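Proline dehydrogenase (Bradyrhizobium japonicum USDA 110, PDB 3HAZ) probably oxidises L-proline to L-glutamate in two steps, joining an FAD-dependent proline dehydrogenase and an NAD-dependent 1-pyrroline-5-carboxylate dehydrogenase in one polypeptide. Local coordinates at residues I142-K147 with I924-E929; S241-R246 with V257-Q262; I593-R598 with P689-E694. All coordinates share one frame; numbering follows the deposited sequence.

Overall arrangement
Three contacts in one bifunctional chain illustrate how differently its parts are joined. Contact 2 comes first to completion along the sequence, linking helix 240-243 and the residues just after it to helix 252-272 within the parallel barrel of the proline dehydrogenase part. Contact 3 follows it, setting helix 589-598 against helix 689-702 in the aldehyde dehydrogenase part; the centres of contacts 2 and 3 are 36 Å apart. Contact 1 encloses both along the chain: helix 140-149 meets helix 925-934 after almost 800 residues. Its centre lies 40 Å from that of contact 2 and 49 Å from that of contact 3. Two contacts are thus internal to a catalytic part, whereas contact 1 ties early and late regions together.

Contact 1: I142-K147 with I924-E929; sequences IGRLVK and IDDSIE
Arg144 and Asp926 reach for each other from opposite directions, each from its own helix. The arginine chain is extended from CG to NE, which carries its guanidinium toward the other helix; the segment axes are 11.7 Å apart at closest approach. The main bond runs from Arg144 NH1 to Asp926 OD1 at 2.8 Å, with an N-H...O angle of 148°. It is not a flat, two-pronged pairing: the guanidinium and carboxylate planes stand 73° apart, and NH1 meets OD1 from 55° above the carboxylate plane. A second link, from Arg144 NE to Asp926 OD2 at 3.1 Å, is weak. The stronger partner of OD2 is the backbone amide of Gly140, which lies just before 142-147.

Two further acids use other sides of the same group. Glu929 OE1 lies at the edge of the guanidinium, in its plane, and takes a weak bond from Arg144 NH1 at 3.2 Å. A water extends this link by accepting from Arg144 NH2 and donating to Glu929 OE2. Asp925 CB instead sits over one face, toward the rim, 3.5 Å above the plane; Asp925 OD2 forms a long ion pair with Arg144 NH2 at 3.8 Å, a matter of charge alone. Together they make a surface salt-bridge network of one arginine and three acids, joining a helix of the DNA-binding-domain family region to the first turns of a helix in the aldehyde dehydrogenase region.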
ATOM      1  N   ILE A 142     -19.090  34.833  19.184  1.00 22.53           N
ATOM      2  CA  ILE A 142     -19.056  36.082  18.440  1.00 22.63           C
ATOM      3  C   ILE A 142     -17.624  36.550  18.212  1.00 21.32           C
ATOM      4  O   ILE A 142     -17.282  36.985  17.122  1.00 28.72           O
ATOM      5  CB  ILE A 142     -19.856  37.181  19.172  1.00 17.29           C
ATOM      6  CG1 ILE A 142     -21.308  36.742  19.342  1.00 19.21           C
ATOM      7  CG2 ILE A 142     -19.779  38.506  18.416  1.00 18.99           C
ATOM      8  CD1 ILE A 142     -22.139  37.718  20.181  1.00 24.08           C
ATOM      9  N   GLY A 143     -16.786  36.457  19.242  1.00 17.00           N
ATOM     10  CA  GLY A 143     -15.399  36.858  19.109  1.00 18.80           C
ATOM     11  C   GLY A 143     -14.676  35.995  18.090  1.00 20.09           C
ATOM     12  O   GLY A 143     -13.887  36.491  17.285  1.00 18.44           O
ATOM     13  N   ARG A 144     -14.946  34.694  18.114  1.00 15.24           N
ATOM     14  CA  ARG A 144     -14.320  33.794  17.152  1.00 21.11           C
ATOM     15  C   ARG A 144     -14.791  34.137  15.738  1.00 26.73           C
ATOM     16  O   ARG A 144     -14.012  34.104  14.787  1.00 27.84           O
ATOM     17  CB  ARG A 144     -14.603  32.331  17.496  1.00 28.80           C
ATOM     18  CG  ARG A 144     -13.782  31.801  18.674  1.00 32.42           C
ATOM     19  CD  ARG A 144     -13.982  30.295  18.862  1.00 35.37           C
ATOM     20  NE  ARG A 144     -13.151  29.760  19.936  1.00 38.92           N
ATOM     21  CZ  ARG A 144     -12.932  28.464  20.145  1.00 36.23           C
ATOM     22  NH1 ARG A 144     -12.162  28.075  21.150  1.00 36.77           N
ATOM     23  NH2 ARG A 144     -13.480  27.554  19.352  1.00 35.34           N
ATOM     24  N   LEU A 145     -16.067  34.485  15.617  1.00 22.41           N
ATOM     25  CA  LEU A 145     -16.635  34.914  14.347  1.00 25.62           C
ATOM     26  C   LEU A 145     -15.963  36.200  13.867  1.00 28.90           C
ATOM     27  O   LEU A 145     -15.665  36.357  12.682  1.00 26.65           O
ATOM     28  CB  LEU A 145     -18.135  35.131  14.507  1.00 23.95           C
ATOM     29  CG  LEU A 145     -19.037  34.915  13.298  1.00 34.02           C
ATOM     30  CD1 LEU A 145     -18.657  33.645  12.557  1.00 34.83           C
ATOM     31  CD2 LEU A 145     -20.481  34.858  13.768  1.00 36.62           C
ATOM     32  N   VAL A 146     -15.712  37.113  14.800  1.00 31.12           N
ATOM     33  CA  VAL A 146     -15.096  38.395  14.476  1.00 25.96           C
ATOM     34  C   VAL A 146     -13.663  38.200  13.988  1.00 26.42           C
ATOM     35  O   VAL A 146     -13.240  38.812  13.012  1.00 24.65           O
ATOM     36  CB  VAL A 146     -15.118  39.362  15.688  1.00 24.15           C
ATOM     37  CG1 VAL A 146     -14.124  40.500  15.493  1.00 21.05           C
ATOM     38  CG2 VAL A 146     -16.525  39.910  15.901  1.00 21.71           C
ATOM     39  N   LYS A 147     -12.922  37.339  14.672  1.00 26.82           N
ATOM     40  CA  LYS A 147     -11.561  37.027  14.274  1.00 30.21           C
ATOM     41  C   LYS A 147     -11.529  36.444  12.855  1.00 31.13           C
ATOM     42  O   LYS A 147     -10.639  36.760  12.067  1.00 30.95           O
ATOM     43  CB  LYS A 147     -10.919  36.072  15.290  1.00 30.12           C
ATOM     44  CG  LYS A 147      -9.493  35.641  14.964  1.00 39.15           C
ATOM     45  CD  LYS A 147      -8.857  34.926  16.156  1.00 47.09           C
ATOM     46  CE  LYS A 147      -7.469  34.383  15.834  1.00 55.10           C
ATOM     47  NZ  LYS A 147      -7.511  33.068  15.117  1.00 57.69           N
ATOM     48  N   ILE A 924     -20.570  28.306  24.766  1.00 21.03           N
ATOM     49  CA  ILE A 924     -19.306  29.011  24.540  1.00 20.16           C
ATOM     50  C   ILE A 924     -18.057  28.124  24.634  1.00 21.83           C
ATOM     51  O   ILE A 924     -17.563  27.826  25.724  1.00 23.63           O
ATOM     52  CB  ILE A 924     -19.175  30.202  25.509  1.00 21.96           C
ATOM     53  CG1 ILE A 924     -20.470  31.022  25.503  1.00 21.86           C
ATOM     54  CG2 ILE A 924     -17.973  31.060  25.143  1.00 19.49           C
ATOM     55  CD1 ILE A 924     -20.451  32.238  26.423  1.00 31.33           C
ATOM     56  N   ASP A 925     -17.541  27.721  23.479  1.00 19.17           N
ATOM     57  CA  ASP A 925     -16.350  26.875  23.425  1.00 17.91           C
ATOM     58  C   ASP A 925     -15.191  27.396  24.272  1.00 18.62           C
ATOM     59  O   ASP A 925     -14.536  26.620  24.957  1.00 19.73           O
ATOM     60  CB  ASP A 925     -15.898  26.658  21.978  1.00 23.61           C
ATOM     61  CG  ASP A 925     -16.817  25.722  21.214  1.00 30.02           C
ATOM     62  OD1 ASP A 925     -17.546  24.943  21.856  1.00 36.88           O
ATOM     63  OD2 ASP A 925     -16.809  25.760  19.971  1.00 40.07           O
ATOM     64  N   ASP A 926     -14.931  28.702  24.234  1.00 20.01           N
ATOM     65  CA  ASP A 926     -13.823  29.252  25.020  1.00 22.19           C
ATOM     66  C   ASP A 926     -14.045  29.102  26.533  1.00 25.86           C
ATOM     67  O   ASP A 926     -13.092  28.909  27.292  1.00 30.36           O
ATOM     68  CB  ASP A 926     -13.554  30.718  24.653  1.00 20.13           C
ATOM     69  CG  ASP A 926     -12.991  30.872  23.243  1.00 27.88           C
ATOM     70  OD1 ASP A 926     -11.968  30.227  22.944  1.00 34.87           O
ATOM     71  OD2 ASP A 926     -13.569  31.630  22.435  1.00 26.39           O
ATOM     72  N   SER A 927     -15.299  29.201  26.969  1.00 19.60           N
ATOM     73  CA  SER A 927     -15.623  29.028  28.382  1.00 18.40           C
ATOM     74  C   SER A 927     -15.449  27.565  28.790  1.00 17.55           C
ATOM     75  O   SER A 927     -14.820  27.260  29.798  1.00 21.63           O
ATOM     76  CB  SER A 927     -17.059  29.480  28.674  1.00 22.88           C
ATOM     77  OG  SER A 927     -17.214  30.869  28.480  1.00 31.73           O
ATOM     78  N   ILE A 928     -16.025  26.668  27.998  1.00 18.83           N
ATOM     79  CA  ILE A 928     -15.881  25.235  28.214  1.00 25.30           C
ATOM     80  C   ILE A 928     -14.410  24.848  28.290  1.00 22.85           C
ATOM     81  O   ILE A 928     -13.989  24.103  29.182  1.00 18.07           O
ATOM     82  CB  ILE A 928     -16.548  24.444  27.074  1.00 29.57           C
ATOM     83  CG1 ILE A 928     -18.064  24.657  27.104  1.00 22.07           C
ATOM     84  CG2 ILE A 928     -16.192  22.954  27.153  1.00 23.06           C
ATOM     85  CD1 ILE A 928     -18.739  24.399  25.764  1.00 19.04           C
ATOM     86  N   GLU A 929     -13.619  25.368  27.360  1.00 19.16           N
ATOM     87  CA  GLU A 929     -12.215  24.998  27.298  1.00 19.33           C
ATOM     88  C   GLU A 929     -11.410  25.586  28.454  1.00 19.55           C
ATOM     89  O   GLU A 929     -10.494  24.943  28.947  1.00 21.67           O
ATOM     90  CB  GLU A 929     -11.612  25.339  25.931  1.00 18.84           C
ATOM     91  CG  GLU A 929     -12.097  24.389  24.842  1.00 33.36           C
ATOM     92  CD  GLU A 929     -11.932  24.941  23.438  1.00 36.86           C
ATOM     93  OE1 GLU A 929     -11.204  25.942  23.272  1.00 29.17           O
ATOM     94  OE2 GLU A 929     -12.534  24.365  22.501  1.00 39.01           O
TER
HETATM   95  O   HOH W   1     -11.778  25.003  20.011  1.00 47.85           O

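Contact 2: S241-R246 with V257-Q262; sequences SALHPR and VELVPQ
His244 NE2 donates to Glu258 OE1 at 2.9 Å, with an N-H...O angle of 148°. The oxygen is approached on its anti side, close to the carboxylate plane, while the imidazole and carboxylate planes are turned 51° from each other. Next to this polar pair lies an apolar one: Leu243 CB and Leu259 CD1 are only 3.5 Å apart, tighter than usual for two carbons. Leu259 CB also comes within 4.1 Å of His244 CD2, so the leucine touches both neighbours.

The next shell fixes the imidazole. With CG anti to the backbone N (chi1 -162°), His244 swings its ring toward helix 252-272, and the amide of Arg246 donates back to His244 ND1 at 3.1 Å. Pro245 CD sits over one ring face, toward its rim. A phenylalanine in place of His244 would probably leave the Arg246 amide without this acceptor and Glu258 OE1 without its ring N-H partner. OE1 also makes a salt bridge with Arg254, one helical turn earlier. Farther out, Leu243 packs on Phe211 and Tyr214 of helix 204-223, and Leu259 on Val293 of helix 287-298, so the leucines belong to the shell of helices around the barrel.

Because one ring nitrogen donates while the other accepts, the bonding is consistent with a neutral imidazole protonated at NE2, bridging the Arg246 amide and a Glu258 carboxylate that Arg254 probably keeps ionised.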
ATOM      1  N   SER A 241     -45.779  16.443  23.572  1.00 16.70           N
ATOM      2  CA  SER A 241     -44.778  16.594  24.631  1.00 17.33           C
ATOM      3  C   SER A 241     -44.906  17.952  25.327  1.00 22.14           C
ATOM      4  O   SER A 241     -44.454  18.124  26.454  1.00 21.40           O
ATOM      5  CB  SER A 241     -43.349  16.381  24.106  1.00 19.86           C
ATOM      6  OG  SER A 241     -42.907  17.477  23.311  1.00 18.72           O
ATOM      7  N   ALA A 242     -45.510  18.919  24.643  1.00 18.19           N
ATOM      8  CA  ALA A 242     -45.736  20.232  25.240  1.00 15.24           C
ATOM      9  C   ALA A 242     -46.870  20.191  26.267  1.00 20.09           C
ATOM     10  O   ALA A 242     -46.923  21.016  27.184  1.00 19.69           O
ATOM     11  CB  ALA A 242     -46.044  21.261  24.154  1.00 18.76           C
ATOM     12  N   LEU A 243     -47.761  19.216  26.119  1.00 20.17           N
ATOM     13  CA  LEU A 243     -48.978  19.145  26.930  1.00 19.15           C
ATOM     14  C   LEU A 243     -48.892  18.209  28.131  1.00 27.48           C
ATOM     15  O   LEU A 243     -49.842  18.111  28.918  1.00 26.21           O
ATOM     16  CB  LEU A 243     -50.159  18.736  26.055  1.00 20.31           C
ATOM     17  CG  LEU A 243     -50.541  19.786  25.014  1.00 20.24           C
ATOM     18  CD1 LEU A 243     -51.425  19.174  23.946  1.00 22.02           C
ATOM     19  CD2 LEU A 243     -51.215  20.981  25.688  1.00 19.51           C
ATOM     20  N   HIS A 244     -47.766  17.517  28.266  1.00 21.49           N
ATOM     21  CA  HIS A 244     -47.558  16.608  29.389  1.00 20.42           C
ATOM     22  C   HIS A 244     -46.065  16.533  29.740  1.00 21.75           C
ATOM     23  O   HIS A 244     -45.230  16.403  28.848  1.00 23.40           O
ATOM     24  CB  HIS A 244     -48.103  15.218  29.059  1.00 20.22           C
ATOM     25  CG  HIS A 244     -48.322  14.360  30.264  1.00 22.42           C
ATOM     26  ND1 HIS A 244     -47.291  13.716  30.913  1.00 21.15           N
ATOM     27  CD2 HIS A 244     -49.446  14.065  30.958  1.00 21.28           C
ATOM     28  CE1 HIS A 244     -47.773  13.052  31.950  1.00 26.09           C
ATOM     29  NE2 HIS A 244     -49.080  13.245  31.996  1.00 25.41           N
ATOM     30  N   PRO A 245     -45.737  16.628  31.042  1.00 20.44           N
ATOM     31  CA  PRO A 245     -44.367  16.747  31.565  1.00 26.07           C
ATOM     32  C   PRO A 245     -43.596  15.419  31.632  1.00 29.02           C
ATOM     33  O   PRO A 245     -42.372  15.439  31.770  1.00 22.23           O
ATOM     34  CB  PRO A 245     -44.570  17.290  32.991  1.00 27.42           C
ATOM     35  CG  PRO A 245     -46.063  17.304  33.244  1.00 28.47           C
ATOM     36  CD  PRO A 245     -46.732  16.566  32.127  1.00 28.03           C
ATOM     37  N   ARG A 246     -44.294  14.290  31.573  1.00 24.04           N
ATOM     38  CA  ARG A 246     -43.622  13.002  31.428  1.00 27.31           C
ATOM     39  C   ARG A 246     -44.278  12.243  30.292  1.00 24.31           C
ATOM     40  O   ARG A 246     -44.887  11.196  30.520  1.00 22.06           O
ATOM     41  CB  ARG A 246     -43.690  12.146  32.709  1.00 20.42           C
ATOM     42  CG  ARG A 246     -43.012  12.713  33.951  1.00 21.64           C
ATOM     43  CD  ARG A 246     -41.510  12.948  33.801  1.00 19.21           C
ATOM     44  NE  ARG A 246     -40.766  11.789  33.308  1.00 25.37           N
ATOM     45  CZ  ARG A 246     -39.442  11.655  33.399  1.00 22.90           C
ATOM     46  NH1 ARG A 246     -38.716  12.587  34.002  1.00 22.89           N
ATOM     47  NH2 ARG A 246     -38.839  10.579  32.909  1.00 25.42           N
ATOM     48  N   VAL A 257     -54.634   9.218  31.078  1.00 24.02           N
ATOM     49  CA  VAL A 257     -55.637   9.757  31.982  1.00 28.11           C
ATOM     50  C   VAL A 257     -55.577  11.294  32.055  1.00 36.19           C
ATOM     51  O   VAL A 257     -56.602  11.964  32.240  1.00 32.83           O
ATOM     52  CB  VAL A 257     -55.466   9.107  33.380  1.00 42.16           C
ATOM     53  CG1 VAL A 257     -55.903  10.032  34.475  1.00 34.87           C
ATOM     54  CG2 VAL A 257     -56.208   7.771  33.443  1.00 33.80           C
ATOM     55  N   GLU A 258     -54.380  11.849  31.878  1.00 31.23           N
ATOM     56  CA  GLU A 258     -54.177  13.291  32.033  1.00 31.52           C
ATOM     57  C   GLU A 258     -54.127  14.056  30.710  1.00 31.81           C
ATOM     58  O   GLU A 258     -54.696  15.141  30.593  1.00 26.92           O
ATOM     59  CB  GLU A 258     -52.902  13.571  32.840  1.00 31.64           C
ATOM     60  CG  GLU A 258     -52.965  13.049  34.271  1.00 30.78           C
ATOM     61  CD  GLU A 258     -51.663  13.233  35.034  1.00 35.00           C
ATOM     62  OE1 GLU A 258     -50.580  13.043  34.439  1.00 32.25           O
ATOM     63  OE2 GLU A 258     -51.723  13.554  36.240  1.00 32.73           O
ATOM     64  N   LEU A 259     -53.445  13.492  29.721  1.00 28.96           N
ATOM     65  CA  LEU A 259     -53.192  14.203  28.469  1.00 25.30           C
ATOM     66  C   LEU A 259     -54.420  14.261  27.543  1.00 26.92           C
ATOM     67  O   LEU A 259     -54.735  15.306  26.973  1.00 23.17           O
ATOM     68  CB  LEU A 259     -51.986  13.589  27.752  1.00 21.87           C
ATOM     69  CG  LEU A 259     -51.645  14.122  26.355  1.00 18.62           C
ATOM     70  CD1 LEU A 259     -51.690  15.639  26.319  1.00 25.38           C
ATOM     71  CD2 LEU A 259     -50.284  13.598  25.899  1.00 18.27           C
ATOM     72  N   VAL A 260     -55.116  13.141  27.408  1.00 28.91           N
ATOM     73  CA  VAL A 260     -56.274  13.066  26.518  1.00 30.11           C
ATOM     74  C   VAL A 260     -57.325  14.166  26.739  1.00 30.16           C
ATOM     75  O   VAL A 260     -57.758  14.804  25.778  1.00 29.15           O
ATOM     76  CB  VAL A 260     -56.930  11.664  26.555  1.00 31.45           C
ATOM     77  CG1 VAL A 260     -58.240  11.662  25.776  1.00 28.59           C
ATOM     78  CG2 VAL A 260     -55.965  10.620  26.002  1.00 29.35           C
ATOM     79  N   PRO A 261     -57.746  14.394  27.993  1.00 32.47           N
ATOM     80  CA  PRO A 261     -58.757  15.443  28.165  1.00 32.70           C
ATOM     81  C   PRO A 261     -58.221  16.802  27.739  1.00 29.86           C
ATOM     82  O   PRO A 261     -58.979  17.634  27.245  1.00 30.11           O
ATOM     83  CB  PRO A 261     -59.035  15.434  29.678  1.00 36.66           C
ATOM     84  CG  PRO A 261     -58.549  14.092  30.158  1.00 30.62           C
ATOM     85  CD  PRO A 261     -57.404  13.732  29.265  1.00 26.97           C
ATOM     86  N   GLN A 262     -56.926  17.022  27.934  1.00 29.67           N
ATOM     87  CA  GLN A 262     -56.305  18.273  27.525  1.00 28.04           C
ATOM     88  C   GLN A 262     -56.341  18.438  26.006  1.00 24.09           C
ATOM     89  O   GLN A 262     -56.762  19.478  25.500  1.00 28.81           O
ATOM     90  CB  GLN A 262     -54.859  18.342  28.032  1.00 29.31           C
ATOM     91  CG  GLN A 262     -54.697  17.976  29.497  1.00 32.01           C
ATOM     92  CD  GLN A 262     -55.057  19.101  30.443  1.00 47.22           C
ATOM     93  OE1 GLN A 262     -55.799  20.024  30.093  1.00 39.39           O
ATOM     94  NE2 GLN A 262     -54.532  19.028  31.663  1.00 57.92           N
TER

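Contact 3: I593-R598 with P689-E694; sequences IALLQR and PRIARE
Glu694, whose CG touches Leu595, belongs to a regular helical turn, with a backbone bond from Glu694 N to Arg690 O of 2.9 Å. That turn of helix 689-702 presents Ile691 and Glu694 together to helix 589-598. Segments 593-598 and 689-694 run nearly antiparallel, at 161°, with their axes 9.9 Å apart at closest approach, and their side chains meet through carbon atoms.

Ile691 reaches across with its CD1. A trans first torsion (chi1 -173°) points CG1 away from the backbone N and sends CD1 out to Leu596, where it meets CD2 at 3.5 Å and CG at 3.7 Å. The methyl also passes Leu595 CB at 4.2 Å, so it rests between successive residues of the opposing helix. Leu595 answers in the other direction: its CD2 lies 4.0 Å from Ile691 CA and 3.5 Å from Glu694 CG, and the Leu595 side chain crosses that of Glu694 at about a right angle. The first torsion of Glu694 (chi1 -69°) sets CG against the leucine methyl, and a bend at the next bond turns the carboxylate aside.

A polar link lies beside this patch. Glu599, directly after 593-598, receives one amide on each carboxylate oxygen, Arg690 N on OE2 and Ile691 N on OE1. Ile691 also packs on Pro662 and Leu663, and its side chain is about 8 Å from that of Ser657, which binds NAD.

The chemistry is thus divided: carbon contacts join the facing side chains, while Glu599 takes up the N-H groups of Arg690 and Ile691 near the start of helix 689-702, in a manner resembling a helix cap.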
ATOM      1  N   ILE A 593     -31.346  -8.830  36.041  1.00 26.91           N
ATOM      2  CA  ILE A 593     -32.118  -7.602  36.184  1.00 26.59           C
ATOM      3  C   ILE A 593     -33.073  -7.756  37.367  1.00 26.54           C
ATOM      4  O   ILE A 593     -33.249  -6.828  38.160  1.00 32.88           O
ATOM      5  CB  ILE A 593     -32.888  -7.258  34.896  1.00 29.83           C
ATOM      6  CG1 ILE A 593     -31.915  -6.765  33.820  1.00 31.40           C
ATOM      7  CG2 ILE A 593     -33.966  -6.197  35.171  1.00 32.04           C
ATOM      8  CD1 ILE A 593     -32.548  -6.585  32.455  1.00 30.07           C
ATOM      9  N   ALA A 594     -33.664  -8.941  37.500  1.00 25.70           N
ATOM     10  CA  ALA A 594     -34.571  -9.216  38.617  1.00 39.16           C
ATOM     11  C   ALA A 594     -33.854  -9.059  39.950  1.00 35.99           C
ATOM     12  O   ALA A 594     -34.393  -8.475  40.890  1.00 38.42           O
ATOM     13  CB  ALA A 594     -35.170 -10.622  38.501  1.00 37.17           C
ATOM     14  N   LEU A 595     -32.636  -9.588  40.024  1.00 30.59           N
ATOM     15  CA  LEU A 595     -31.821  -9.474  41.230  1.00 38.19           C
ATOM     16  C   LEU A 595     -31.480  -8.021  41.543  1.00 33.57           C
ATOM     17  O   LEU A 595     -31.560  -7.591  42.694  1.00 36.94           O
ATOM     18  CB  LEU A 595     -30.539 -10.299  41.097  1.00 43.01           C
ATOM     19  CG  LEU A 595     -30.512 -11.672  41.778  1.00 53.15           C
ATOM     20  CD1 LEU A 595     -31.806 -12.438  41.551  1.00 61.72           C
ATOM     21  CD2 LEU A 595     -29.311 -12.483  41.307  1.00 46.33           C
ATOM     22  N   LEU A 596     -31.103  -7.270  40.513  1.00 29.00           N
ATOM     23  CA  LEU A 596     -30.748  -5.866  40.670  1.00 30.46           C
ATOM     24  C   LEU A 596     -31.920  -5.054  41.216  1.00 37.94           C
ATOM     25  O   LEU A 596     -31.741  -4.107  41.984  1.00 33.16           O
ATOM     26  CB  LEU A 596     -30.286  -5.283  39.335  1.00 20.58           C
ATOM     27  CG  LEU A 596     -28.903  -5.727  38.859  1.00 29.86           C
ATOM     28  CD1 LEU A 596     -28.681  -5.337  37.404  1.00 23.37           C
ATOM     29  CD2 LEU A 596     -27.810  -5.148  39.757  1.00 29.85           C
ATOM     30  N   GLN A 597     -33.126  -5.422  40.809  1.00 35.35           N
ATOM     31  CA  GLN A 597     -34.305  -4.723  41.283  1.00 34.93           C
ATOM     32  C   GLN A 597     -34.650  -5.130  42.721  1.00 36.43           C
ATOM     33  O   GLN A 597     -34.946  -4.276  43.557  1.00 31.53           O
ATOM     34  CB  GLN A 597     -35.482  -4.960  40.339  1.00 33.00           C
ATOM     35  CG  GLN A 597     -35.314  -4.294  38.980  1.00 29.93           C
ATOM     36  CD  GLN A 597     -36.637  -4.104  38.274  1.00 35.72           C
ATOM     37  OE1 GLN A 597     -37.274  -5.079  37.868  1.00 33.88           O
ATOM     38  NE2 GLN A 597     -37.066  -2.844  38.127  1.00 27.03           N
ATOM     39  N   ARG A 598     -34.587  -6.427  43.008  1.00 35.55           N
ATOM     40  CA  ARG A 598     -34.953  -6.946  44.329  1.00 34.36           C
ATOM     41  C   ARG A 598     -33.909  -6.621  45.390  1.00 35.95           C
ATOM     42  O   ARG A 598     -34.226  -6.022  46.415  1.00 39.63           O
ATOM     43  CB  ARG A 598     -35.174  -8.460  44.269  1.00 43.89           C
ATOM     44  CG  ARG A 598     -36.614  -8.886  44.038  1.00 56.02           C
ATOM     45  CD  ARG A 598     -37.410  -8.878  45.338  1.00 61.04           C
ATOM     46  N   PRO A 689     -24.877  -9.392  48.734  1.00 38.05           N
ATOM     47  CA  PRO A 689     -24.103 -10.623  48.548  1.00 38.04           C
ATOM     48  C   PRO A 689     -24.735 -11.587  47.545  1.00 36.42           C
ATOM     49  O   PRO A 689     -24.009 -12.360  46.929  1.00 31.25           O
ATOM     50  CB  PRO A 689     -24.142 -11.255  49.943  1.00 39.12           C
ATOM     51  CG  PRO A 689     -25.449 -10.774  50.497  1.00 36.37           C
ATOM     52  CD  PRO A 689     -25.480  -9.342  50.078  1.00 34.96           C
ATOM     53  N   ARG A 690     -26.056 -11.560  47.393  1.00 34.80           N
ATOM     54  CA  ARG A 690     -26.720 -12.554  46.552  1.00 37.61           C
ATOM     55  C   ARG A 690     -26.313 -12.440  45.086  1.00 37.33           C
ATOM     56  O   ARG A 690     -25.893 -13.425  44.471  1.00 33.06           O
ATOM     57  CB  ARG A 690     -28.241 -12.483  46.702  1.00 39.04           C
ATOM     58  N   ILE A 691     -26.421 -11.242  44.524  1.00 32.13           N
ATOM     59  CA  ILE A 691     -26.037 -11.060  43.131  1.00 36.35           C
ATOM     60  C   ILE A 691     -24.552 -11.350  42.928  1.00 32.85           C
ATOM     61  O   ILE A 691     -24.154 -11.879  41.891  1.00 36.16           O
ATOM     62  CB  ILE A 691     -26.402  -9.656  42.588  1.00 38.43           C
ATOM     63  CG1 ILE A 691     -26.131  -9.593  41.083  1.00 36.22           C
ATOM     64  CG2 ILE A 691     -25.634  -8.569  43.321  1.00 34.26           C
ATOM     65  CD1 ILE A 691     -26.842  -8.459  40.386  1.00 39.29           C
ATOM     66  N   ALA A 692     -23.740 -11.015  43.926  1.00 34.01           N
ATOM     67  CA  ALA A 692     -22.311 -11.300  43.875  1.00 32.96           C
ATOM     68  C   ALA A 692     -22.058 -12.803  43.793  1.00 30.20           C
ATOM     69  O   ALA A 692     -21.233 -13.262  43.000  1.00 30.99           O
ATOM     70  CB  ALA A 692     -21.607 -10.710  45.085  1.00 27.04           C
ATOM     71  N   ARG A 693     -22.770 -13.570  44.615  1.00 27.62           N
ATOM     72  CA  ARG A 693     -22.649 -15.023  44.576  1.00 31.24           C
ATOM     73  C   ARG A 693     -23.115 -15.582  43.225  1.00 29.55           C
ATOM     74  O   ARG A 693     -22.509 -16.506  42.689  1.00 34.99           O
ATOM     75  CB  ARG A 693     -23.411 -15.680  45.739  1.00 33.34           C
ATOM     76  CG  ARG A 693     -23.116 -17.175  45.890  1.00 47.55           C
ATOM     77  CD  ARG A 693     -23.612 -17.743  47.220  1.00 57.96           C
ATOM     78  NE  ARG A 693     -25.062 -17.639  47.357  1.00 65.86           N
ATOM     79  CZ  ARG A 693     -25.769 -18.232  48.314  1.00 73.46           C
ATOM     80  NH1 ARG A 693     -25.161 -18.980  49.225  1.00 72.43           N
ATOM     81  NH2 ARG A 693     -27.087 -18.079  48.357  1.00 79.22           N
ATOM     82  N   GLU A 694     -24.186 -15.012  42.674  1.00 29.12           N
ATOM     83  CA  GLU A 694     -24.663 -15.424  41.357  1.00 36.20           C
ATOM     84  C   GLU A 694     -23.612 -15.130  40.284  1.00 35.03           C
ATOM     85  O   GLU A 694     -23.368 -15.948  39.398  1.00 34.11           O
ATOM     86  CB  GLU A 694     -25.975 -14.717  41.009  1.00 36.76           C
ATOM     87  CG  GLU A 694     -27.170 -15.161  41.844  1.00 55.40           C
ATOM     88  CD  GLU A 694     -27.819 -16.432  41.324  1.00 65.91           C
ATOM     89  OE1 GLU A 694     -27.184 -17.149  40.523  1.00 64.04           O
ATOM     90  OE2 GLU A 694     -28.972 -16.712  41.716  1.00 75.17           O
TER